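Local structure of eukaryotic translation initiation factor 4 gamma 5 (Trypanosoma cruzi, 6OZU) at residues 13-18 and 67-72; 33-38 and 75-80; 9-14 and 48-53; 137-142 and 146-151; 180-185 and 199-204. The protein probably serves as a scaffold in translation initiation, its MIF4G domain being the part that in related factors docks the RNA helicase eIF4A. All blocks are in the same frame, centred on the assembly; numbering follows the deposited sequence.

Contact 1 (13-18 and 67-72); sequences GILGRV and VKLVVS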
# COMPACT_ATOMS: atom_id res chain seq x y z
N GLY A 13 5.10 -2.62 -21.50
CA GLY A 13 6.48 -2.83 -21.91
C GLY A 13 7.47 -2.32 -20.88
O GLY A 13 8.29 -3.09 -20.39
N ILE A 14 7.33 -1.05 -20.47
CA ILE A 14 8.15 -0.39 -19.45
C ILE A 14 8.13 -1.17 -18.12
O ILE A 14 9.19 -1.41 -17.55
CB ILE A 14 7.75 1.11 -19.28
CG1 ILE A 14 8.04 1.91 -20.58
CG2 ILE A 14 8.43 1.77 -18.06
CD1 ILE A 14 7.26 3.19 -20.75
N LEU A 15 6.93 -1.59 -17.66
CA LEU A 15 6.74 -2.35 -16.40
C LEU A 15 7.43 -3.72 -16.47
O LEU A 15 7.92 -4.23 -15.46
CB LEU A 15 5.25 -2.51 -16.05
CG LEU A 15 4.44 -1.24 -15.77
CD1 LEU A 15 2.96 -1.51 -15.85
CD2 LEU A 15 4.78 -0.63 -14.42
N GLY A 16 7.48 -4.28 -17.67
CA GLY A 16 8.16 -5.54 -17.93
C GLY A 16 9.67 -5.40 -17.77
O GLY A 16 10.24 -6.02 -16.87
N ARG A 17 10.31 -4.53 -18.61
CA ARG A 17 11.77 -4.31 -18.57
C ARG A 17 12.31 -3.58 -17.31
O ARG A 17 13.53 -3.55 -17.15
CB ARG A 17 12.33 -3.62 -19.85
CG ARG A 17 11.42 -2.71 -20.63
CD ARG A 17 11.97 -2.39 -22.02
NE ARG A 17 11.25 -1.28 -22.66
CZ ARG A 17 10.39 -1.40 -23.66
NH1 ARG A 17 9.79 -0.33 -24.17
NH2 ARG A 17 10.13 -2.60 -24.18
N VAL A 18 11.47 -3.06 -16.42
CA VAL A 18 11.96 -2.31 -15.26
C VAL A 18 12.62 -3.23 -14.19
O VAL A 18 12.09 -4.29 -13.81
CB VAL A 18 10.92 -1.30 -14.67
CG1 VAL A 18 9.84 -1.99 -13.84
CG2 VAL A 18 11.60 -0.20 -13.88
N VAL A 67 6.02 1.54 -8.39
CA VAL A 67 5.68 2.63 -7.50
C VAL A 67 6.66 3.82 -7.73
O VAL A 67 6.21 4.96 -7.76
CB VAL A 67 5.59 2.10 -6.03
CG1 VAL A 67 5.60 3.22 -5.02
CG2 VAL A 67 4.34 1.26 -5.84
N LYS A 68 7.95 3.54 -8.01
CA LYS A 68 8.96 4.57 -8.32
C LYS A 68 8.73 5.23 -9.69
O LYS A 68 9.17 6.37 -9.90
CB LYS A 68 10.38 4.01 -8.22
CG LYS A 68 10.90 3.96 -6.79
CD LYS A 68 12.27 3.31 -6.70
CE LYS A 68 12.66 3.02 -5.28
NZ LYS A 68 11.79 1.99 -4.67
N LEU A 69 8.03 4.53 -10.62
CA LEU A 69 7.69 5.02 -11.95
C LEU A 69 6.53 6.00 -11.83
O LEU A 69 6.50 6.99 -12.56
CB LEU A 69 7.33 3.86 -12.91
CG LEU A 69 8.49 3.02 -13.46
CD1 LEU A 69 7.98 1.79 -14.17
CD2 LEU A 69 9.40 3.83 -14.39
N VAL A 70 5.59 5.73 -10.89
CA VAL A 70 4.42 6.57 -10.60
C VAL A 70 4.89 7.89 -9.95
O VAL A 70 4.38 8.95 -10.31
CB VAL A 70 3.35 5.81 -9.77
CG1 VAL A 70 2.17 6.72 -9.41
CG2 VAL A 70 2.86 4.56 -10.51
N VAL A 71 5.90 7.82 -9.05
CA VAL A 71 6.51 9.00 -8.40
C VAL A 71 7.14 9.88 -9.50
O VAL A 71 6.94 11.10 -9.50
CB VAL A 71 7.55 8.63 -7.30
CG1 VAL A 71 8.23 9.88 -6.73
CG2 VAL A 71 6.90 7.82 -6.19
N SER A 72 7.87 9.23 -10.43
CA SER A 72 8.55 9.84 -11.57
C SER A 72 7.56 10.61 -12.47
O SER A 72 7.82 11.75 -12.86
CB SER A 72 9.29 8.76 -12.36
OG SER A 72 9.92 9.29 -13.51
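Within the N-terminal end of the all-helical MIF4G fold, Leu69 of helix 63-76 reaches across to Ile14 and Leu15 near the end of helix 6-17 and to Val18, the residue with which the chain leaves that helix. A single methyl, Leu69 CD1, makes all three contacts. Ile14 CG2 meets Leu69 CD1 at 3.9 Å; this branch lies anti to the backbone N because CG1 has turned to the N side (chi1 -65°). Leu15 arrives at a slant and offers its CD2 to Leu69 CD1 at 4.0 Å. Two helices of the domain are thus joined through a leucine laid against the last turn of helix 6-17 and the residue after it, without any hydrogen bond between the two segments. Val18 differs from the other two in its approach: its CG2 and Leu69 CD1 meet end on, 4.1 Å apart. With CG1 lodged between the backbone N and the carbonyl carbon (chi1 77°), CG2 becomes the branch directed at the leucine. Beyond the pair, Val18 also packs on Leu23 and Met26 of helix 23-31, while Leu15 leans on Val49 and Ile50 of helix 40-53.

Contact 2 (33-38 and 75-80); sequences LPIRQS and NDIGEG. With SO4 (sulfate ion), chain F.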
# COMPACT_ATOMS: atom_id res chain seq x y z
N LEU A 33 6.51 9.38 -23.11
CA LEU A 33 5.17 9.04 -23.59
C LEU A 33 4.30 10.31 -23.61
O LEU A 33 4.48 11.18 -22.74
CB LEU A 33 4.51 7.96 -22.71
CG LEU A 33 5.11 6.54 -22.75
CD1 LEU A 33 4.53 5.70 -21.65
CD2 LEU A 33 4.89 5.87 -24.10
N PRO A 34 3.36 10.47 -24.58
CA PRO A 34 2.54 11.69 -24.61
C PRO A 34 1.34 11.64 -23.66
O PRO A 34 0.19 11.57 -24.10
CB PRO A 34 2.15 11.80 -26.08
CG PRO A 34 2.15 10.42 -26.59
CD PRO A 34 3.01 9.57 -25.70
N ILE A 35 1.61 11.70 -22.34
CA ILE A 35 0.60 11.64 -21.29
C ILE A 35 -0.23 12.93 -21.24
O ILE A 35 -1.46 12.83 -21.15
CB ILE A 35 1.21 11.23 -19.91
CG1 ILE A 35 1.82 9.82 -20.01
CG2 ILE A 35 0.18 11.27 -18.77
CD1 ILE A 35 3.24 9.77 -19.68
N ARG A 36 0.42 14.11 -21.35
CA ARG A 36 -0.27 15.42 -21.37
C ARG A 36 -1.24 15.57 -22.54
O ARG A 36 -2.23 16.29 -22.42
CB ARG A 36 0.73 16.58 -21.40
CG ARG A 36 1.41 16.85 -20.08
CD ARG A 36 2.46 17.92 -20.30
NE ARG A 36 3.30 18.10 -19.13
CZ ARG A 36 4.40 17.38 -18.89
NH1 ARG A 36 4.76 16.42 -19.72
NH2 ARG A 36 5.12 17.61 -17.80
N GLN A 37 -0.94 14.91 -23.67
CA GLN A 37 -1.75 14.94 -24.89
C GLN A 37 -2.74 13.75 -24.96
O GLN A 37 -3.41 13.57 -25.98
CB GLN A 37 -0.83 15.00 -26.12
CG GLN A 37 0.06 16.25 -26.20
CD GLN A 37 1.13 16.10 -27.25
OE1 GLN A 37 2.16 15.44 -27.03
NE2 GLN A 37 0.92 16.69 -28.44
N SER A 38 -2.86 12.97 -23.87
CA SER A 38 -3.76 11.81 -23.77
C SER A 38 -5.14 12.13 -23.16
O SER A 38 -5.28 13.10 -22.41
CB SER A 38 -3.09 10.69 -22.97
OG SER A 38 -2.07 10.11 -23.77
N ASN A 75 6.25 13.63 -10.73
CA ASN A 75 7.34 14.60 -10.58
C ASN A 75 7.57 15.34 -11.92
O ASN A 75 8.08 16.47 -11.93
CB ASN A 75 8.63 13.90 -10.12
CG ASN A 75 8.73 13.62 -8.64
OD1 ASN A 75 9.82 13.35 -8.14
ND2 ASN A 75 7.63 13.63 -7.88
N ASP A 76 7.19 14.70 -13.05
CA ASP A 76 7.29 15.24 -14.41
C ASP A 76 6.08 16.15 -14.71
O ASP A 76 6.26 17.26 -15.22
CB ASP A 76 7.42 14.12 -15.46
CG ASP A 76 7.38 14.56 -16.93
OD1 ASP A 76 7.87 15.67 -17.24
OD2 ASP A 76 6.84 13.79 -17.76
N ILE A 77 4.87 15.66 -14.41
CA ILE A 77 3.64 16.39 -14.66
C ILE A 77 3.12 16.86 -13.31
O ILE A 77 2.53 16.07 -12.56
CB ILE A 77 2.62 15.55 -15.50
CG1 ILE A 77 3.32 14.81 -16.67
CG2 ILE A 77 1.51 16.47 -16.03
CD1 ILE A 77 2.65 13.61 -17.22
N GLY A 78 3.38 18.13 -13.02
CA GLY A 78 3.03 18.80 -11.76
C GLY A 78 1.55 19.03 -11.53
O GLY A 78 0.76 18.98 -12.47
N GLU A 79 1.18 19.34 -10.27
CA GLU A 79 -0.22 19.59 -9.86
C GLU A 79 -0.80 20.91 -10.40
O GLU A 79 -2.01 21.14 -10.26
CB GLU A 79 -0.41 19.49 -8.34
CG GLU A 79 0.38 20.49 -7.50
CD GLU A 79 0.47 20.12 -6.03
OE1 GLU A 79 0.11 20.97 -5.18
OE2 GLU A 79 0.92 18.98 -5.72
N GLY A 80 0.04 21.75 -11.01
CA GLY A 80 -0.36 23.02 -11.62
C GLY A 80 -0.63 22.91 -13.11
O GLY A 80 -0.76 23.93 -13.81
S SO4 F . 3.80 15.15 -23.45
O1 SO4 F . 2.47 15.05 -24.05
O2 SO4 F . 4.20 16.55 -23.37
O3 SO4 F . 3.76 14.57 -22.09
O4 SO4 F . 4.77 14.42 -24.28
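Ile35, which follows an inverse gamma turn centred on Pro34, crosses Ile77 at a slant, its CG2 lying 3.7 Å from Ile77 CD1. It also starts the type I turn that runs to Ser38. Next comes Arg36, whose chain is extended from CG to NE and slides past Ile77 in the opposite direction. Ile77 CG1 sits over one face of the guanidinium, displaced toward its rim and 3.5 Å from Arg36 NH2. At the edge of the group, Arg36 NH2 makes a long, weak but nearly straight salt-bridge bond to Asp76 OD1 (3.4 Å, 177°), the two flat groups being turned 74° apart. The strongest partner of the arginine is Glu81, whose OE2 forms a salt bridge with Arg36 NE. Arg36 NH1 donates to sulfate O3 at 3.2 Å, and the backbone N of Arg36 reaches the same oxygen weakly. The sulfate, probably from the crystallisation liquor, is also touched by Gln37, whose N gives another weak bond. Ser38 closes the turn region with OG donating to Pro34 O at 2.7 Å. The loop between helices 23-31 and 40-53 is thereby joined to the end of helix 63-76, while Ile35 and Ile77 both rest on Ile87 of helix 82-112.

Contact 3 (9-14 and 48-53); sequences NEVLGI and QVIFNK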
# COMPACT_ATOMS: atom_id res chain seq x y z
N ASN A 9 -0.12 -0.69 -24.09
CA ASN A 9 0.95 -1.67 -24.33
C ASN A 9 2.34 -1.12 -24.01
O ASN A 9 3.17 -1.87 -23.48
CB ASN A 9 0.87 -2.22 -25.76
CG ASN A 9 -0.46 -2.84 -26.15
OD1 ASN A 9 -1.07 -3.60 -25.41
ND2 ASN A 9 -0.92 -2.54 -27.35
N GLU A 10 2.59 0.17 -24.32
CA GLU A 10 3.87 0.85 -24.08
C GLU A 10 4.21 0.91 -22.58
O GLU A 10 5.36 0.68 -22.19
CB GLU A 10 3.90 2.23 -24.73
CG GLU A 10 4.15 2.19 -26.23
CD GLU A 10 4.12 3.52 -26.97
OE1 GLU A 10 3.25 4.36 -26.66
OE2 GLU A 10 4.96 3.70 -27.88
N VAL A 11 3.18 1.16 -21.73
CA VAL A 11 3.32 1.18 -20.27
C VAL A 11 3.63 -0.24 -19.81
O VAL A 11 4.55 -0.43 -19.01
CB VAL A 11 2.07 1.79 -19.57
CG1 VAL A 11 2.09 1.57 -18.05
CG2 VAL A 11 1.95 3.27 -19.90
N LEU A 12 2.91 -1.24 -20.37
CA LEU A 12 3.14 -2.66 -20.06
C LEU A 12 4.58 -3.06 -20.35
O LEU A 12 5.21 -3.70 -19.50
CB LEU A 12 2.15 -3.57 -20.79
CG LEU A 12 0.76 -3.68 -20.17
CD1 LEU A 12 -0.20 -4.28 -21.14
CD2 LEU A 12 0.80 -4.50 -18.87
N GLY A 13 5.10 -2.62 -21.50
CA GLY A 13 6.48 -2.83 -21.91
C GLY A 13 7.47 -2.32 -20.88
O GLY A 13 8.29 -3.09 -20.39
N ILE A 14 7.33 -1.05 -20.47
CA ILE A 14 8.15 -0.39 -19.45
C ILE A 14 8.13 -1.17 -18.12
O ILE A 14 9.19 -1.41 -17.55
CB ILE A 14 7.75 1.11 -19.28
CG1 ILE A 14 8.04 1.91 -20.58
CG2 ILE A 14 8.43 1.77 -18.06
CD1 ILE A 14 7.26 3.19 -20.75
N GLN A 48 -4.59 2.33 -13.83
CA GLN A 48 -5.25 1.04 -13.61
C GLN A 48 -4.28 -0.13 -13.89
O GLN A 48 -4.20 -1.05 -13.10
CB GLN A 48 -6.53 0.94 -14.48
CG GLN A 48 -7.34 -0.36 -14.32
CD GLN A 48 -8.59 -0.20 -13.46
OE1 GLN A 48 -9.41 0.70 -13.67
NE2 GLN A 48 -8.77 -1.10 -12.50
N VAL A 49 -3.52 -0.04 -15.00
CA VAL A 49 -2.52 -1.03 -15.42
C VAL A 49 -1.43 -1.23 -14.37
O VAL A 49 -1.17 -2.36 -13.96
CB VAL A 49 -1.96 -0.70 -16.84
CG1 VAL A 49 -0.63 -1.41 -17.12
CG2 VAL A 49 -2.97 -1.05 -17.91
N ILE A 50 -0.81 -0.12 -13.92
CA ILE A 50 0.25 -0.17 -12.91
C ILE A 50 -0.29 -0.74 -11.59
O ILE A 50 0.35 -1.61 -10.99
CB ILE A 50 0.95 1.22 -12.75
CG1 ILE A 50 1.51 1.73 -14.11
CG2 ILE A 50 2.04 1.17 -11.66
CD1 ILE A 50 1.88 3.18 -14.19
N PHE A 51 -1.50 -0.28 -11.16
CA PHE A 51 -2.13 -0.74 -9.92
C PHE A 51 -2.51 -2.24 -9.93
O PHE A 51 -2.39 -2.90 -8.89
CB PHE A 51 -3.32 0.16 -9.55
CG PHE A 51 -2.96 1.35 -8.67
CD1 PHE A 51 -2.07 2.32 -9.12
CD2 PHE A 51 -3.55 1.52 -7.43
CE1 PHE A 51 -1.73 3.41 -8.31
CE2 PHE A 51 -3.23 2.62 -6.63
CZ PHE A 51 -2.32 3.56 -7.08
N ASN A 52 -2.90 -2.80 -11.11
CA ASN A 52 -3.22 -4.23 -11.24
C ASN A 52 -1.95 -5.10 -11.21
O ASN A 52 -1.90 -6.11 -10.50
CB ASN A 52 -4.07 -4.51 -12.47
CG ASN A 52 -5.52 -4.08 -12.35
OD1 ASN A 52 -6.03 -3.79 -11.25
ND2 ASN A 52 -6.22 -4.05 -13.47
N LYS A 53 -0.90 -4.67 -11.94
CA LYS A 53 0.39 -5.34 -11.98
C LYS A 53 1.03 -5.33 -10.57
O LYS A 53 1.72 -6.28 -10.19
CB LYS A 53 1.30 -4.69 -13.06
CG LYS A 53 2.71 -5.29 -13.25
CD LYS A 53 2.74 -6.68 -13.94
CE LYS A 53 3.69 -6.76 -15.13
NZ LYS A 53 5.11 -6.85 -14.72
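Val11 and Leu12 of helix 6-17 pack against Val49 and Ile50 of helix 40-53, joining two helices at the N-terminal end of the helical, HEAT-like MIF4G fold, and every side-chain contact between the two segments is aliphatic. Val49 CG1 and Val11 CG1 each serve two partners. Leu12 comes across Val49 at about a right angle, with Leu12 CD2 3.8 Å from Val49 CG1, and Val11 CG1 meets the same methyl obliquely at 4.1 Å. Val11 CG1 also touches Ile50 CG1 at 4.0 Å, these two side chains again crossing nearly square. Both valines use the same torsion, with CG1 trans to the backbone N (chi1 169° in Val11 and 161° in Val49), which turns each CG1 to the interface. The helix segments run broadly in the same direction, their axes 10.4 Å apart at closest approach and crossing at -37°, with Leu12 and Val49 the nearest pair by CA.

Polar interactions do not pass between the segments. Lys53 has its CB directed at helix 6-17, yet its NZ is hydrogen-bonded to Tyr66 OH on helix 63-76 and forms a long, weak ion pair with Asp59. Around the aliphatic patch, Leu33 leans on Val11 from the loop after helix 23-31, and Tyr66 lies against Ile50.

Adhesion here therefore rests on dispersion and the exclusion of water. With no directional bond between the segments, the register depends on how branched methyls fit; Val11 and Ile50 are buried, while Leu12 and Val49 stay partly exposed.

Contact 4 (137-142 and 146-151); sequences NFLGLL and GLVREK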
# COMPACT_ATOMS: atom_id res chain seq x y z
N ASN A 137 1.26 -5.35 0.94
CA ASN A 137 2.60 -4.96 0.47
C ASN A 137 2.50 -3.66 -0.35
O ASN A 137 3.15 -2.65 -0.02
CB ASN A 137 3.27 -6.09 -0.36
CG ASN A 137 4.67 -5.75 -0.86
OD1 ASN A 137 5.50 -5.19 -0.13
ND2 ASN A 137 4.96 -6.09 -2.11
N PHE A 138 1.61 -3.65 -1.36
CA PHE A 138 1.35 -2.49 -2.19
C PHE A 138 1.02 -1.24 -1.35
O PHE A 138 1.63 -0.19 -1.59
CB PHE A 138 0.27 -2.82 -3.21
CG PHE A 138 0.02 -1.75 -4.26
CD1 PHE A 138 1.07 -1.04 -4.83
CD2 PHE A 138 -1.27 -1.52 -4.72
CE1 PHE A 138 0.84 -0.10 -5.83
CE2 PHE A 138 -1.49 -0.58 -5.73
CZ PHE A 138 -0.44 0.13 -6.27
N LEU A 139 0.12 -1.35 -0.34
CA LEU A 139 -0.24 -0.24 0.56
C LEU A 139 1.01 0.39 1.22
O LEU A 139 1.11 1.62 1.27
CB LEU A 139 -1.26 -0.68 1.64
CG LEU A 139 -1.77 0.43 2.59
CD1 LEU A 139 -2.79 1.36 1.90
CD2 LEU A 139 -2.38 -0.16 3.83
N GLY A 140 1.93 -0.46 1.67
CA GLY A 140 3.20 -0.08 2.28
C GLY A 140 4.13 0.66 1.34
O GLY A 140 4.66 1.71 1.69
N LEU A 141 4.30 0.14 0.13
CA LEU A 141 5.11 0.79 -0.90
C LEU A 141 4.53 2.12 -1.39
O LEU A 141 5.29 3.06 -1.66
CB LEU A 141 5.31 -0.16 -2.07
CG LEU A 141 6.13 -1.38 -1.73
CD1 LEU A 141 5.79 -2.50 -2.60
CD2 LEU A 141 7.59 -1.08 -1.75
N LEU A 142 3.18 2.23 -1.48
CA LEU A 142 2.55 3.48 -1.90
C LEU A 142 2.78 4.51 -0.81
O LEU A 142 3.09 5.66 -1.11
CB LEU A 142 1.03 3.32 -2.13
CG LEU A 142 0.54 2.56 -3.36
CD1 LEU A 142 -0.93 2.22 -3.22
CD2 LEU A 142 0.72 3.37 -4.64
N GLY A 146 4.97 8.19 -0.73
CA GLY A 146 4.03 9.30 -0.59
C GLY A 146 2.89 9.35 -1.58
O GLY A 146 2.34 10.42 -1.84
N LEU A 147 2.51 8.19 -2.13
CA LEU A 147 1.46 8.04 -3.15
C LEU A 147 0.06 7.72 -2.62
O LEU A 147 -0.88 7.68 -3.41
CB LEU A 147 1.88 6.97 -4.20
CG LEU A 147 3.07 7.32 -5.05
CD1 LEU A 147 3.46 6.14 -5.91
CD2 LEU A 147 2.80 8.56 -5.91
N VAL A 148 -0.09 7.47 -1.32
CA VAL A 148 -1.37 7.16 -0.70
C VAL A 148 -1.53 8.04 0.54
O VAL A 148 -0.54 8.31 1.25
CB VAL A 148 -1.58 5.64 -0.41
CG1 VAL A 148 -0.73 5.14 0.75
CG2 VAL A 148 -3.05 5.33 -0.17
N ARG A 149 -2.76 8.50 0.77
CA ARG A 149 -3.11 9.37 1.90
C ARG A 149 -2.98 8.61 3.21
O ARG A 149 -3.34 7.43 3.28
CB ARG A 149 -4.55 9.90 1.75
CG ARG A 149 -4.87 10.63 0.45
CD ARG A 149 -6.36 10.59 0.14
NE ARG A 149 -6.81 11.83 -0.48
CZ ARG A 149 -8.06 12.09 -0.84
NH1 ARG A 149 -9.02 11.18 -0.66
NH2 ARG A 149 -8.37 13.26 -1.40
N GLU A 150 -2.50 9.29 4.27
CA GLU A 150 -2.37 8.76 5.63
C GLU A 150 -3.72 8.15 6.08
O GLU A 150 -3.74 7.10 6.72
CB GLU A 150 -1.95 9.91 6.57
CG GLU A 150 -1.01 9.52 7.71
CD GLU A 150 -0.71 10.62 8.72
OE1 GLU A 150 0.05 11.55 8.38
OE2 GLU A 150 -1.21 10.53 9.87
N LYS A 151 -4.85 8.79 5.67
CA LYS A 151 -6.24 8.39 5.94
C LYS A 151 -6.62 7.02 5.37
O LYS A 151 -7.45 6.32 5.95
CB LYS A 151 -7.27 9.44 5.45
CG LYS A 151 -6.73 10.77 4.91
CD LYS A 151 -7.78 11.39 3.98
CE LYS A 151 -7.73 12.89 3.86
NZ LYS A 151 -8.37 13.56 5.03
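Leu142 has CG swung to the backbone N side (chi1 -72°), which sends its two branches to different partners. The Leu142 and Leu147 side chains cross at about a right angle, with Leu142 CD2 3.8 Å from Leu147 CB, whereas Leu142 CD1 rests over the centre of the Phe138 ring, 3.7 Å above the plane. Val148 holds CG1 between its backbone N and carbonyl carbon (chi1 73°), and this places Val148 CG1 3.8 Å from Leu142 CB. The backbones meet here too. Leu147 N donates to Leu142 O at 2.8 Å (155°). This is the 6→1 backbone bond of a Schellman motif that ends helix 118-144; Gly146, with positive phi, is its C-prime residue. The same turn folds the chain back, so that Val148 falls over the last turns of the helix it has just left, and Leu139 CD1 stands at the limit of contact with Val148 CG1, 4.5 Å away. Arg149 then occupies the N-cap position of helix 150-162. The junction lies near the centre of the chain: Leu139 and Leu142 pack on Phe99 of helix 82-112, Leu147 on Val67 of helix 63-76, and Phe138 meets Phe51 of helix 40-53 edge to face.

Contact 5 (180-185 and 199-204); sequences MNLLLT and PKFRAV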
# COMPACT_ATOMS: atom_id res chain seq x y z
N MET A 180 2.57 -7.00 10.61
CA MET A 180 4.01 -7.01 10.95
C MET A 180 4.82 -6.68 9.72
O MET A 180 5.89 -6.07 9.81
CB MET A 180 4.52 -8.37 11.47
CG MET A 180 3.63 -9.10 12.43
SD MET A 180 4.32 -10.67 13.02
CE MET A 180 5.25 -11.16 11.63
N ASN A 181 4.36 -7.15 8.59
CA ASN A 181 5.07 -6.94 7.36
C ASN A 181 4.94 -5.49 6.91
O ASN A 181 5.95 -4.88 6.57
CB ASN A 181 4.67 -7.99 6.35
CG ASN A 181 5.31 -9.33 6.73
OD1 ASN A 181 6.53 -9.49 6.71
ND2 ASN A 181 4.50 -10.29 7.16
N LEU A 182 3.76 -4.89 7.13
CA LEU A 182 3.46 -3.47 6.90
C LEU A 182 4.36 -2.65 7.85
O LEU A 182 5.09 -1.75 7.40
CB LEU A 182 1.99 -3.23 7.24
CG LEU A 182 1.17 -2.15 6.52
CD1 LEU A 182 0.62 -1.17 7.49
CD2 LEU A 182 1.91 -1.49 5.37
N LEU A 183 4.36 -3.01 9.16
CA LEU A 183 5.20 -2.43 10.20
C LEU A 183 6.68 -2.42 9.80
O LEU A 183 7.35 -1.43 10.03
CB LEU A 183 5.03 -3.18 11.54
CG LEU A 183 5.88 -2.66 12.71
CD1 LEU A 183 5.50 -1.22 13.04
CD2 LEU A 183 5.83 -3.58 13.91
N LEU A 184 7.18 -3.51 9.24
CA LEU A 184 8.59 -3.57 8.83
C LEU A 184 8.92 -2.60 7.69
O LEU A 184 9.93 -1.91 7.74
CB LEU A 184 8.98 -5.02 8.51
CG LEU A 184 10.43 -5.32 8.32
CD1 LEU A 184 11.26 -4.94 9.56
CD2 LEU A 184 10.62 -6.78 8.05
N THR A 185 8.00 -2.46 6.74
CA THR A 185 8.06 -1.55 5.60
C THR A 185 7.93 -0.07 6.00
O THR A 185 8.76 0.74 5.57
CB THR A 185 6.97 -1.99 4.58
OG1 THR A 185 7.16 -3.37 4.27
CG2 THR A 185 6.95 -1.12 3.30
N PRO A 199 7.54 9.00 11.04
CA PRO A 199 6.66 9.71 11.99
C PRO A 199 5.19 9.70 11.57
O PRO A 199 4.33 9.77 12.45
CB PRO A 199 7.22 11.13 11.99
CG PRO A 199 8.64 10.96 11.53
CD PRO A 199 8.53 9.93 10.47
N LYS A 200 4.90 9.60 10.25
CA LYS A 200 3.54 9.55 9.69
C LYS A 200 2.84 8.24 10.05
O LYS A 200 1.65 8.25 10.37
CB LYS A 200 3.56 9.74 8.17
CG LYS A 200 3.57 11.17 7.68
CD LYS A 200 3.65 11.20 6.15
CE LYS A 200 3.16 12.48 5.53
NZ LYS A 200 1.74 12.40 5.05
N PHE A 201 3.57 7.11 9.98
CA PHE A 201 3.04 5.78 10.31
C PHE A 201 2.82 5.65 11.81
O PHE A 201 1.85 5.03 12.23
CB PHE A 201 3.96 4.67 9.80
CG PHE A 201 3.38 3.27 9.91
CD1 PHE A 201 2.30 2.87 9.12
CD2 PHE A 201 3.95 2.33 10.77
CE1 PHE A 201 1.77 1.58 9.23
CE2 PHE A 201 3.43 1.04 10.86
CZ PHE A 201 2.35 0.66 10.08
N ARG A 202 3.70 6.27 12.61
CA ARG A 202 3.62 6.31 14.08
C ARG A 202 2.34 7.04 14.50
O ARG A 202 1.64 6.59 15.40
CB ARG A 202 4.88 6.95 14.68
CG ARG A 202 4.91 6.97 16.18
CD ARG A 202 6.01 7.86 16.72
NE ARG A 202 6.13 7.78 18.18
CZ ARG A 202 5.45 8.49 19.07
NH1 ARG A 202 4.49 9.32 18.67
NH2 ARG A 202 5.69 8.35 20.36
N ALA A 203 2.03 8.15 13.81
CA ALA A 203 0.83 8.98 14.01
C ALA A 203 -0.46 8.19 13.76
O ALA A 203 -1.43 8.37 14.50
CB ALA A 203 0.89 10.18 13.08
N VAL A 204 -0.47 7.32 12.72
CA VAL A 204 -1.58 6.43 12.34
C VAL A 204 -1.86 5.45 13.48
O VAL A 204 -3.02 5.27 13.86
CB VAL A 204 -1.28 5.73 10.98
CG1 VAL A 204 -2.23 4.55 10.71
CG2 VAL A 204 -1.37 6.73 9.85
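Phe201 on helix 194-208 points its ring at helix 173-186, where Leu182 and Leu183 receive it at its edge. The tight part is on the Leu182 side: Leu182 CD1 lies only 3.5 Å from Phe201 CE1 and 3.6 Å from Phe201 CZ, bearing on the far rim of the ring and near its plane. Leu183 stands across the ring direction at about a right angle and places CD1 in the ring plane, 3.8 Å from Phe201 CE2. The two leucines therefore hold the outer end of the ring at separate carbons of its rim. Phe201 gets there by extending from its helix with CG trans to the backbone N (chi1 -171°).

The tight side faces inward, Leu182 continuing onto Leu157 and Ile136 and Phe201 touching Phe143. Leu183 is looser and partly exposed, with Thr224 and Ile228 of helix 215-235 beside it. Away from the ring, Thr185 is held within its own helix: Thr185 OG1 donates to Asn181 O at 3.0 Å, and that carbonyl also takes the Thr185 N-H, the two donors arriving from opposite faces of its plane. Thr185 OG1 has a further hydrogen bond to a glycerol, probably from the crystallisation liquor.

No hydrogen bond joins the two segments. Helices 173-186 and 194-208, which follow each other in the chain of the MIF4G fold, meet here through two leucine methyls at the rim of one phenylalanine ring, a contact that is wholly apolar and non-directional.

From the N terminus, contacts 3 and 1 start on the same helix 6-17, sharing Gly13 and Ile14; contact 3 closes its loop on helix 40-53, and contact 1 closes a longer one on the next helix, 63-76. Contact 2 opens inside both loops and closes beyond them, so it crosses each, and its Leu33 packs against Ile14. These three tie the N-terminal helices together. Contact 4 follows in series as a short reversal between helices 118-144 and 150-162, touching contact 1 through Val67 and contact 3 through Phe51. Contact 5 closes last, between helices 173-186 and 194-208, and meets contact 4 through Glu150 and Gly140. Contact 4 thus links contacts 1 and 3 to contact 5.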